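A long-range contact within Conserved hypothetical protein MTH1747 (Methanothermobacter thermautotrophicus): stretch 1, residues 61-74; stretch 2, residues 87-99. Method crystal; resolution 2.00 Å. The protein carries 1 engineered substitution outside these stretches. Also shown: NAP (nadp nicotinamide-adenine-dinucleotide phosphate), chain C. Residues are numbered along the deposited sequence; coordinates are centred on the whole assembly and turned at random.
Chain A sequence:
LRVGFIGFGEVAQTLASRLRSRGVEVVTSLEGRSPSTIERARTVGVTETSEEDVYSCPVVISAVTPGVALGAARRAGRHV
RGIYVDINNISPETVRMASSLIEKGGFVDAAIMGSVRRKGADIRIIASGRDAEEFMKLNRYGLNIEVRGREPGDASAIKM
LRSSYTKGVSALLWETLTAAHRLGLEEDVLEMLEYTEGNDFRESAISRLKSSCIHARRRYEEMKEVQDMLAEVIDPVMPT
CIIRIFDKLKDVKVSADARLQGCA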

# COMPACT_ATOMS: atom_id res chain seq x y z
N ILE A 61 1.84 31.93 -16.24
CA ILE A 61 2.14 30.54 -15.87
C ILE A 61 3.57 30.19 -16.28
O ILE A 61 3.94 30.36 -17.44
CB ILE A 61 1.15 29.55 -16.58
CG1 ILE A 61 -0.31 29.81 -16.10
CG2 ILE A 61 1.54 28.11 -16.28
CD1 ILE A 61 -1.36 29.06 -16.93
N SER A 62 4.34 29.68 -15.32
CA SER A 62 5.72 29.27 -15.52
C SER A 62 5.71 27.75 -15.70
O SER A 62 5.43 27.02 -14.76
CB SER A 62 6.55 29.61 -14.28
OG SER A 62 7.87 29.09 -14.41
N ALA A 63 6.02 27.29 -16.91
CA ALA A 63 6.05 25.88 -17.24
C ALA A 63 7.35 25.64 -18.00
O ALA A 63 7.36 25.44 -19.23
CB ALA A 63 4.84 25.53 -18.12
N VAL A 64 8.45 25.82 -17.28
CA VAL A 64 9.79 25.67 -17.87
C VAL A 64 10.33 24.32 -17.41
O VAL A 64 9.60 23.34 -17.46
CB VAL A 64 10.70 26.85 -17.42
CG1 VAL A 64 10.21 28.12 -18.10
CG2 VAL A 64 10.62 27.03 -15.89
N THR A 65 11.60 24.22 -17.03
CA THR A 65 12.12 22.94 -16.52
C THR A 65 12.47 23.15 -15.03
O THR A 65 12.64 24.28 -14.58
CB THR A 65 13.37 22.48 -17.32
OG1 THR A 65 14.42 23.44 -17.16
CG2 THR A 65 13.02 22.37 -18.79
N PRO A 66 12.55 22.06 -14.24
CA PRO A 66 12.86 22.28 -12.82
C PRO A 66 14.14 23.09 -12.54
O PRO A 66 14.16 23.93 -11.63
CB PRO A 66 12.99 20.85 -12.28
CG PRO A 66 11.93 20.12 -13.09
CD PRO A 66 12.22 20.65 -14.51
N GLY A 67 15.19 22.84 -13.32
CA GLY A 67 16.44 23.55 -13.12
C GLY A 67 16.42 25.04 -13.48
O GLY A 67 17.35 25.77 -13.15
N VAL A 68 15.34 25.49 -14.11
CA VAL A 68 15.20 26.88 -14.58
C VAL A 68 14.12 27.66 -13.78
O VAL A 68 14.04 28.87 -13.89
CB VAL A 68 14.78 26.85 -16.12
CG1 VAL A 68 14.26 28.18 -16.60
CG2 VAL A 68 15.97 26.41 -16.97
N ALA A 69 13.33 26.95 -12.97
CA ALA A 69 12.22 27.54 -12.23
C ALA A 69 12.56 28.74 -11.34
O ALA A 69 11.86 29.76 -11.36
CB ALA A 69 11.51 26.44 -11.40
N LEU A 70 13.63 28.66 -10.56
CA LEU A 70 13.98 29.79 -9.69
C LEU A 70 14.43 30.99 -10.50
O LEU A 70 14.04 32.12 -10.19
CB LEU A 70 15.06 29.45 -8.67
CG LEU A 70 14.62 28.66 -7.46
CD1 LEU A 70 15.88 28.40 -6.57
CD2 LEU A 70 13.51 29.41 -6.69
N GLY A 71 15.25 30.75 -11.52
CA GLY A 71 15.70 31.85 -12.36
C GLY A 71 14.55 32.55 -13.07
O GLY A 71 14.56 33.78 -13.22
N ALA A 72 13.58 31.77 -13.54
CA ALA A 72 12.41 32.33 -14.22
C ALA A 72 11.63 33.20 -13.23
O ALA A 72 11.17 34.26 -13.60
CB ALA A 72 11.51 31.20 -14.74
N ALA A 73 11.46 32.73 -11.99
CA ALA A 73 10.72 33.52 -11.00
C ALA A 73 11.46 34.82 -10.65
O ALA A 73 10.83 35.85 -10.41
CB ALA A 73 10.49 32.68 -9.73
N ARG A 74 12.79 34.74 -10.49
CA ARG A 74 13.58 35.93 -10.18
C ARG A 74 13.31 36.97 -11.27
O ARG A 74 12.96 38.11 -10.97
CB ARG A 74 15.09 35.58 -10.12
CG ARG A 74 16.03 36.83 -10.09
CD ARG A 74 15.93 37.57 -8.79
NE ARG A 74 16.64 36.89 -7.72
CZ ARG A 74 16.79 37.36 -6.49
NH1 ARG A 74 16.27 38.53 -6.15
NH2 ARG A 74 17.48 36.67 -5.61
N ILE A 87 4.09 25.78 -12.18
CA ILE A 87 3.64 24.41 -12.38
C ILE A 87 4.82 23.46 -12.60
O ILE A 87 4.64 22.31 -12.95
CB ILE A 87 2.59 24.36 -13.53
CG1 ILE A 87 1.66 23.16 -13.37
CG2 ILE A 87 3.27 24.38 -14.90
CD1 ILE A 87 0.37 23.29 -14.22
N ASN A 88 6.01 23.92 -12.24
CA ASN A 88 7.21 23.10 -12.41
C ASN A 88 7.37 22.00 -11.35
O ASN A 88 6.94 22.13 -10.21
CB ASN A 88 8.45 23.97 -12.45
CG ASN A 88 8.38 25.05 -13.52
OD1 ASN A 88 8.41 24.76 -14.71
ND2 ASN A 88 8.24 26.30 -13.09
N ASN A 89 8.04 20.92 -11.74
CA ASN A 89 8.26 19.83 -10.79
C ASN A 89 9.47 20.15 -9.93
O ASN A 89 10.57 19.72 -10.23
CB ASN A 89 8.46 18.48 -11.50
CG ASN A 89 8.61 17.33 -10.51
OD1 ASN A 89 8.02 17.34 -9.42
ND2 ASN A 89 9.43 16.34 -10.88
N ILE A 90 9.25 20.97 -8.89
CA ILE A 90 10.28 21.35 -7.94
C ILE A 90 9.80 21.02 -6.53
O ILE A 90 8.61 20.87 -6.29
CB ILE A 90 10.66 22.86 -8.05
CG1 ILE A 90 9.40 23.75 -8.08
CG2 ILE A 90 11.49 23.08 -9.33
CD1 ILE A 90 9.71 25.28 -8.02
N SER A 91 10.72 20.94 -5.60
CA SER A 91 10.37 20.58 -4.23
C SER A 91 9.52 21.65 -3.57
O SER A 91 9.59 22.84 -3.95
CB SER A 91 11.64 20.35 -3.41
OG SER A 91 12.26 21.60 -3.04
N PRO A 92 8.76 21.26 -2.52
CA PRO A 92 7.92 22.25 -1.84
C PRO A 92 8.73 23.43 -1.32
O PRO A 92 8.26 24.56 -1.39
CB PRO A 92 7.30 21.45 -0.71
CG PRO A 92 7.03 20.09 -1.38
CD PRO A 92 8.38 19.87 -2.14
N GLU A 93 9.94 23.19 -0.84
CA GLU A 93 10.76 24.32 -0.33
C GLU A 93 11.21 25.21 -1.50
O GLU A 93 11.26 26.42 -1.35
CB GLU A 93 11.95 23.86 0.51
CG GLU A 93 12.66 24.99 1.29
CD GLU A 93 11.73 25.78 2.25
OE1 GLU A 93 11.83 27.01 2.31
OE2 GLU A 93 10.90 25.20 2.96
N THR A 94 11.51 24.62 -2.66
CA THR A 94 11.90 25.42 -3.83
C THR A 94 10.72 26.31 -4.26
O THR A 94 10.91 27.48 -4.67
CB THR A 94 12.40 24.50 -4.99
OG1 THR A 94 13.36 23.60 -4.45
CG2 THR A 94 13.11 25.31 -6.09
N VAL A 95 9.50 25.76 -4.16
CA VAL A 95 8.28 26.50 -4.49
C VAL A 95 8.14 27.72 -3.54
O VAL A 95 7.86 28.85 -3.98
CB VAL A 95 7.01 25.58 -4.33
CG1 VAL A 95 5.73 26.36 -4.62
CG2 VAL A 95 7.07 24.40 -5.34
N ARG A 96 8.38 27.49 -2.25
CA ARG A 96 8.27 28.56 -1.25
C ARG A 96 9.28 29.67 -1.57
O ARG A 96 8.98 30.85 -1.42
CB ARG A 96 8.49 28.01 0.17
CG ARG A 96 7.40 27.01 0.65
CD ARG A 96 7.58 26.59 2.13
NE ARG A 96 6.70 25.46 2.42
CZ ARG A 96 7.08 24.18 2.41
NH1 ARG A 96 8.34 23.86 2.18
NH2 ARG A 96 6.16 23.22 2.44
N MET A 97 10.48 29.30 -2.03
CA MET A 97 11.50 30.28 -2.40
C MET A 97 11.10 31.00 -3.68
O MET A 97 11.31 32.22 -3.81
CB MET A 97 12.88 29.60 -2.52
CG MET A 97 13.36 29.08 -1.17
SD MET A 97 13.42 30.40 0.15
CE MET A 97 12.02 30.10 0.97
N ALA A 98 10.54 30.27 -4.64
CA ALA A 98 10.09 30.91 -5.87
C ALA A 98 8.99 31.92 -5.51
O ALA A 98 8.93 33.01 -6.09
CB ALA A 98 9.56 29.88 -6.86
N SER A 99 8.14 31.57 -4.56
CA SER A 99 7.11 32.49 -4.07
C SER A 99 7.72 33.80 -3.54
O SER A 99 7.22 34.89 -3.81
CB SER A 99 6.33 31.87 -2.92
OG SER A 99 5.18 32.66 -2.67
PA NAP C . 9.32 20.81 -22.14
O1A NAP C . 10.45 20.47 -21.30
O2A NAP C . 8.17 20.10 -22.66
O5B NAP C . 8.99 22.44 -22.06
C5B NAP C . 9.70 23.53 -21.21
C4B NAP C . 9.89 24.50 -22.28
O4B NAP C . 10.53 25.65 -21.33
C3B NAP C . 10.89 24.70 -22.98
O3B NAP C . 9.95 24.73 -23.96
C2B NAP C . 11.98 25.66 -23.26
O2B NAP C . 12.31 26.38 -24.24
C1B NAP C . 11.54 26.37 -22.12
N9A NAP C . 12.67 26.85 -21.30
C8A NAP C . 13.86 26.34 -20.78
N7A NAP C . 14.55 27.26 -20.16
C5A NAP C . 13.81 28.42 -20.25
C6A NAP C . 14.01 29.76 -19.78
N6A NAP C . 15.10 30.11 -19.10
N1A NAP C . 13.03 30.71 -20.05
C2A NAP C . 11.91 30.36 -20.75
N3A NAP C . 11.66 29.13 -21.23
C4A NAP C . 12.65 28.19 -20.93
O3 NAP C . 8.65 20.59 -20.62
PN NAP C . 7.10 20.24 -20.05
O1N NAP C . 6.85 18.76 -20.20
O2N NAP C . 6.25 21.18 -20.79
O5D NAP C . 6.94 20.61 -18.52
C5D NAP C . 7.07 21.98 -18.05
C4D NAP C . 7.12 21.96 -16.53
O4D NAP C . 6.00 21.30 -15.86
C3D NAP C . 8.37 21.26 -15.93
O3D NAP C . 8.95 21.91 -14.76
C2D NAP C . 7.93 19.87 -15.60
O2D NAP C . 8.69 19.27 -14.59
C1D NAP C . 6.44 20.10 -15.22
N1N NAP C . 5.58 18.92 -15.43
C2N NAP C . 5.44 18.36 -16.70
C3N NAP C . 4.57 17.22 -16.79
C7N NAP C . 4.33 16.54 -18.06
O7N NAP C . 3.57 15.57 -18.12
N7N NAP C . 4.93 16.95 -19.21
C4N NAP C . 3.92 16.76 -15.63
C5N NAP C . 4.07 17.32 -14.41
C6N NAP C . 4.90 18.40 -14.31
P2B NAP C . 13.46 25.65 -25.20
O1X NAP C . 12.84 24.52 -25.97
O2X NAP C . 13.82 26.78 -26.02
O3X NAP C . 14.46 25.13 -24.30

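Stretch 2 enters the contact at Ile-87, beside the end of the strand at residues 61-62. Ile-87 N donates a hydrogen bond to Ser-62 O at 3.2 Å, and the N-H...O angle of 170° is close to straight. The side chain of Ile-87 adds apolar contacts next to this bond. Ile-87 CG2 lies 3.8 Å from Ala-63 CB and 4.3 Å from Ile-61 CG2. Ala-63 points away overall, yet its CB still touches the isoleucine.

Asn-88 is the centre of the contact. Its CA-to-CB bond points toward stretch 1, and it has the largest area covered by the other stretch. The two ends of its amide serve different partners. Asn-88 ND2 donates to Ser-62 OG at 3.1 Å. Asn-88 OD1 accepts from Val-64 N at 2.8 Å; this bond is weak, because the angle at the hydrogen is only 126° despite the short distance. Asn-88 OD1 also accepts a hydrogen bond from NAP O3D at 2.9 Å, so one side-chain oxygen links the backbone of stretch 1 to the ribose of the NADP. Asn-88 ND2 also lies 3.7 Å from Ala-69 CB, in the helix of stretch 1.

Asn-89 packs against Pro-66. Pro-66 CG is 3.2 Å from Asn-89 O and 4.2 Å from Asn-89 CB. The backbone N of Asn-89 faces the cofactor and makes weak hydrogen bonds to NAP O3D at 3.3 Å and NAP O2D at 3.4 Å.

Ile-90 supplies an apolar surface through CG2. Ile-90 CG2 lies 3.9 Å from Ala-69 CB and 4.0 Å from Pro-66 CB. Ser-91 does not touch stretch 1. It caps the following helix: Ser-91 OG accepts from Thr-94 N at 3.1 Å.

From Thr-94 onward, the contact is between helices. Helices 69-74 and 92-99 run nearly parallel, at 15°, and their axes approach to 9.4 Å. Leu-70 reaches across with its side-chain end. Leu-70 CG lies 3.9 Å from Thr-94 CG2. Leu-70 CD2 lies 4.2 Å from Met-97 CB and 4.0 Å from Ala-98 CB. The end of the Met-97 side chain leads away, and little of this residue is covered by stretch 1. Ala-98 CB also meets Ala-73 CB at 4.1 Å. The hydrogen bonds between the stretches lie at Ile-87 and Asn-88; the helices meet through side-chain packing.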